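Local coordinates for PbSGBP-B lipoprotein (Prevotella bryantii B14, PDB 6D2Y) that probably binds polysaccharide as a cell-surface lipoprotein encoded in a polysaccharide utilization locus, and carries a magnesium ion in its glycan-binding domain, at residues Ser139-Lys144 / Tyr216-Gly221. Numbering follows the deposited sequence.
Sequences SNEWAK and YMDNRG
W142 and M217, a selenomethionine, make the tightly packed part of this contact. The CA of M217 sits over one face of the indole, 3.7 Å from the centroid of the five-membered ring and 12° off its normal, a CH-pi contact. CG of M217 lies anti to the carbonyl carbon (chi1 -60°), and the bent chain beyond it brings the selenium, SE, obliquely to the six-membered ring, 4.7 Å from its centroid, a Met-aromatic contact. The indole edge is fixed too: W142 NE1 donates to D218 O at 2.9 Å, with the acceptor in the ring plane. Two further bonds grip the type I turn N140-A143, whose Asx turn pairs N140 OD1 with W142 N: M217 N donates to E141 O (3.0 Å), and Y216 OH to A143 O (2.6 Å), the hydroxyl meeting the carbonyl almost straight on (C=O...O angle 166°). The turn belongs to the E-set IPT/TIG domain, while 216-221 leads into the xyloglucan-binding domain, placing the contact at their junction; the W142 side chain is about 6 Å from the bound magnesium. The buried carboxylates of E141 and D218 run side by side, OE1 to OD2 4.1 Å, bridged by a water donating to both. R455 and K314 pair with E141, whereas R220 grips D218 side-on, probably offsetting the like charges. Packing loosens on the solvent side at exposed K144, whose CB points away from 216-221 and whose NZ bonds to L254 O.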
ATOM      1  N   SER A 139      -1.983   1.616   9.167  1.00 51.83           N
ATOM      2  CA  SER A 139      -1.546   2.950   9.573  1.00 51.82           C
ATOM      3  C   SER A 139      -0.116   2.926  10.098  1.00 50.96           C
ATOM      4  O   SER A 139       0.729   3.725   9.679  1.00 49.46           O
ATOM      5  CB  SER A 139      -2.494   3.513  10.630  1.00 49.09           C
ATOM      6  OG  SER A 139      -2.482   2.714  11.800  1.00 51.12           O
ATOM      7  N   ASN A 140       0.172   2.014  11.024  1.00 51.49           N
ATOM      8  CA  ASN A 140       1.526   1.836  11.547  1.00 48.31           C
ATOM      9  C   ASN A 140       1.726   0.337  11.721  1.00 46.64           C
ATOM     10  O   ASN A 140       1.212  -0.255  12.672  1.00 51.20           O
ATOM     11  CB  ASN A 140       1.714   2.573  12.867  1.00 52.62           C
ATOM     12  CG  ASN A 140       3.104   2.379  13.465  1.00 51.95           C
ATOM     13  OD1 ASN A 140       3.947   1.673  12.913  1.00 47.98           O
ATOM     14  ND2 ASN A 140       3.346   3.021  14.603  1.00 47.04           N
ATOM     15  N   GLU A 141       2.476  -0.272  10.808  1.00 44.76           N
ATOM     16  CA  GLU A 141       2.775  -1.689  10.944  1.00 45.24           C
ATOM     17  C   GLU A 141       3.601  -1.988  12.191  1.00 45.51           C
ATOM     18  O   GLU A 141       3.693  -3.155  12.588  1.00 49.92           O
ATOM     19  CB  GLU A 141       3.502  -2.186   9.698  1.00 36.49           C
ATOM     20  CG  GLU A 141       2.689  -1.961   8.440  1.00 45.16           C
ATOM     21  CD  GLU A 141       3.398  -2.416   7.184  1.00 48.12           C
ATOM     22  OE1 GLU A 141       4.493  -3.009   7.294  1.00 51.37           O
ATOM     23  OE2 GLU A 141       2.863  -2.176   6.084  1.00 50.87           O
ATOM     24  N   TRP A 142       4.212  -0.967  12.809  1.00 45.99           N
ATOM     25  CA  TRP A 142       4.966  -1.123  14.049  1.00 46.48           C
ATOM     26  C   TRP A 142       4.279  -0.441  15.231  1.00 49.06           C
ATOM     27  O   TRP A 142       4.939   0.112  16.113  1.00 51.46           O
ATOM     28  CB  TRP A 142       6.389  -0.607  13.856  1.00 44.62           C
ATOM     29  CG  TRP A 142       7.275  -1.575  13.103  1.00 54.20           C
ATOM     30  CD1 TRP A 142       7.044  -2.108  11.868  1.00 52.89           C
ATOM     31  CD2 TRP A 142       8.524  -2.124  13.545  1.00 52.98           C
ATOM     32  NE1 TRP A 142       8.074  -2.944  11.509  1.00 49.11           N
ATOM     33  CE2 TRP A 142       8.995  -2.972  12.523  1.00 48.35           C
ATOM     34  CE3 TRP A 142       9.290  -1.975  14.704  1.00 46.22           C
ATOM     35  CZ2 TRP A 142      10.195  -3.667  12.626  1.00 41.63           C
ATOM     36  CZ3 TRP A 142      10.472  -2.664  14.806  1.00 44.91           C
ATOM     37  CH2 TRP A 142      10.918  -3.500  13.775  1.00 44.20           C
ATOM     38  N   ALA A 143       2.955  -0.529  15.285  1.00 49.73           N
ATOM     39  CA  ALA A 143       2.205   0.121  16.347  1.00 47.80           C
ATOM     40  C   ALA A 143       2.373  -0.627  17.659  1.00 50.84           C
ATOM     41  O   ALA A 143       2.278  -1.857  17.709  1.00 57.14           O
ATOM     42  CB  ALA A 143       0.726   0.205  15.982  1.00 46.00           C
ATOM     43  N   LYS A 144       2.618   0.126  18.726  1.00 53.80           N
ATOM     44  CA  LYS A 144       2.761  -0.451  20.052  1.00 56.41           C
ATOM     45  C   LYS A 144       1.393  -0.746  20.664  1.00 55.10           C
ATOM     46  O   LYS A 144       0.352  -0.282  20.188  1.00 52.47           O
ATOM     47  CB  LYS A 144       3.556   0.486  20.960  1.00 64.33           C
ATOM     48  CG  LYS A 144       4.680   1.225  20.258  1.00 74.65           C
ATOM     49  CD  LYS A 144       5.500   2.052  21.235  1.00 77.80           C
ATOM     50  CE  LYS A 144       6.933   2.192  20.758  1.00 70.58           C
ATOM     51  NZ  LYS A 144       7.409   0.949  20.091  1.00 73.53           N
ATOM     52  N   TYR A 216       2.763  -7.785  11.369  1.00 50.49           N
ATOM     53  CA  TYR A 216       2.945  -6.979  12.570  1.00 53.25           C
ATOM     54  C   TYR A 216       4.420  -6.963  12.962  1.00 51.82           C
ATOM     55  O   TYR A 216       5.050  -8.020  13.036  1.00 52.00           O
ATOM     56  CB  TYR A 216       2.104  -7.547  13.710  1.00 54.94           C
ATOM     57  CG  TYR A 216       2.160  -6.714  14.963  1.00 50.68           C
ATOM     58  CD1 TYR A 216       2.056  -5.330  14.901  1.00 45.71           C
ATOM     59  CD2 TYR A 216       2.349  -7.303  16.205  1.00 58.69           C
ATOM     60  CE1 TYR A 216       2.110  -4.559  16.042  1.00 51.08           C
ATOM     61  CE2 TYR A 216       2.411  -6.537  17.354  1.00 59.87           C
ATOM     62  CZ  TYR A 216       2.293  -5.165  17.264  1.00 59.02           C
ATOM     63  OH  TYR A 216       2.351  -4.391  18.401  1.00 65.25           O
HETATM   64  N   MSE A 217       4.966  -5.773  13.231  1.00 51.42           N
HETATM   65  CA  MSE A 217       6.411  -5.603  13.465  1.00 54.37           C
HETATM   66  C   MSE A 217       7.205  -6.122  12.274  1.00 51.73           C
HETATM   67  O   MSE A 217       8.221  -6.778  12.463  1.00 53.05           O
HETATM   68  CB  MSE A 217       6.888  -6.348  14.720  1.00 60.44           C
HETATM   69  CG  MSE A 217       6.244  -5.949  16.065  1.00 74.45           C
HETATM   70 SE   MSE A 217       6.669  -4.226  16.909  0.77 80.29          SE
HETATM   71  CE  MSE A 217       5.011  -3.205  16.918  1.00 79.76           C
ATOM     72  N   ASP A 218       6.744  -5.829  11.060  1.00 48.53           N
ATOM     73  CA  ASP A 218       7.319  -6.434   9.862  1.00 46.91           C
ATOM     74  C   ASP A 218       8.801  -6.099   9.730  1.00 47.44           C
ATOM     75  O   ASP A 218       9.192  -4.929   9.771  1.00 43.67           O
ATOM     76  CB  ASP A 218       6.557  -5.955   8.627  1.00 48.63           C
ATOM     77  CG  ASP A 218       6.573  -6.965   7.501  1.00 54.87           C
ATOM     78  OD1 ASP A 218       7.439  -7.864   7.511  1.00 54.61           O
ATOM     79  OD2 ASP A 218       5.708  -6.856   6.607  1.00 53.97           O
ATOM     80  N   ASN A 219       9.630  -7.139   9.569  1.00 50.64           N
ATOM     81  CA  ASN A 219      11.061  -6.950   9.347  1.00 49.56           C
ATOM     82  C   ASN A 219      11.554  -7.707   8.118  1.00 58.69           C
ATOM     83  O   ASN A 219      12.762  -7.909   7.965  1.00 61.46           O
ATOM     84  CB  ASN A 219      11.869  -7.362  10.583  1.00 48.20           C
ATOM     85  CG  ASN A 219      11.626  -8.804  10.996  1.00 60.59           C
ATOM     86  OD1 ASN A 219      10.981  -9.570  10.281  1.00 62.17           O
ATOM     87  ND2 ASN A 219      12.150  -9.179  12.157  1.00 66.07           N
ATOM     88  N   ARG A 220      10.651  -8.139   7.243  1.00 57.47           N
ATOM     89  CA  ARG A 220      11.071  -8.810   6.021  1.00 57.70           C
ATOM     90  C   ARG A 220      11.747  -7.824   5.078  1.00 55.64           C
ATOM     91  O   ARG A 220      11.300  -6.686   4.918  1.00 53.90           O
ATOM     92  CB  ARG A 220       9.876  -9.476   5.334  1.00 55.04           C
ATOM     93  CG  ARG A 220       9.006 -10.316   6.263  1.00 54.51           C
ATOM     94  CD  ARG A 220       7.739 -10.803   5.569  1.00 57.33           C
ATOM     95  NE  ARG A 220       6.777  -9.731   5.322  1.00 58.48           N
ATOM     96  CZ  ARG A 220       5.806  -9.800   4.418  1.00 57.63           C
ATOM     97  NH1 ARG A 220       5.679 -10.885   3.666  1.00 62.74           N
ATOM     98  NH2 ARG A 220       4.966  -8.785   4.259  1.00 55.62           N
ATOM     99  N   GLY A 221      12.835  -8.270   4.450  1.00 58.15           N
ATOM    100  CA  GLY A 221      13.598  -7.401   3.573  1.00 54.20           C
ATOM    101  C   GLY A 221      14.192  -6.215   4.286  1.00 51.64           C
ATOM    102  O   GLY A 221      14.394  -5.160   3.677  1.00 52.44           O
TER
HETATM  103  O   HOH W   1       5.885  -4.549   5.635  1.00 48.24           O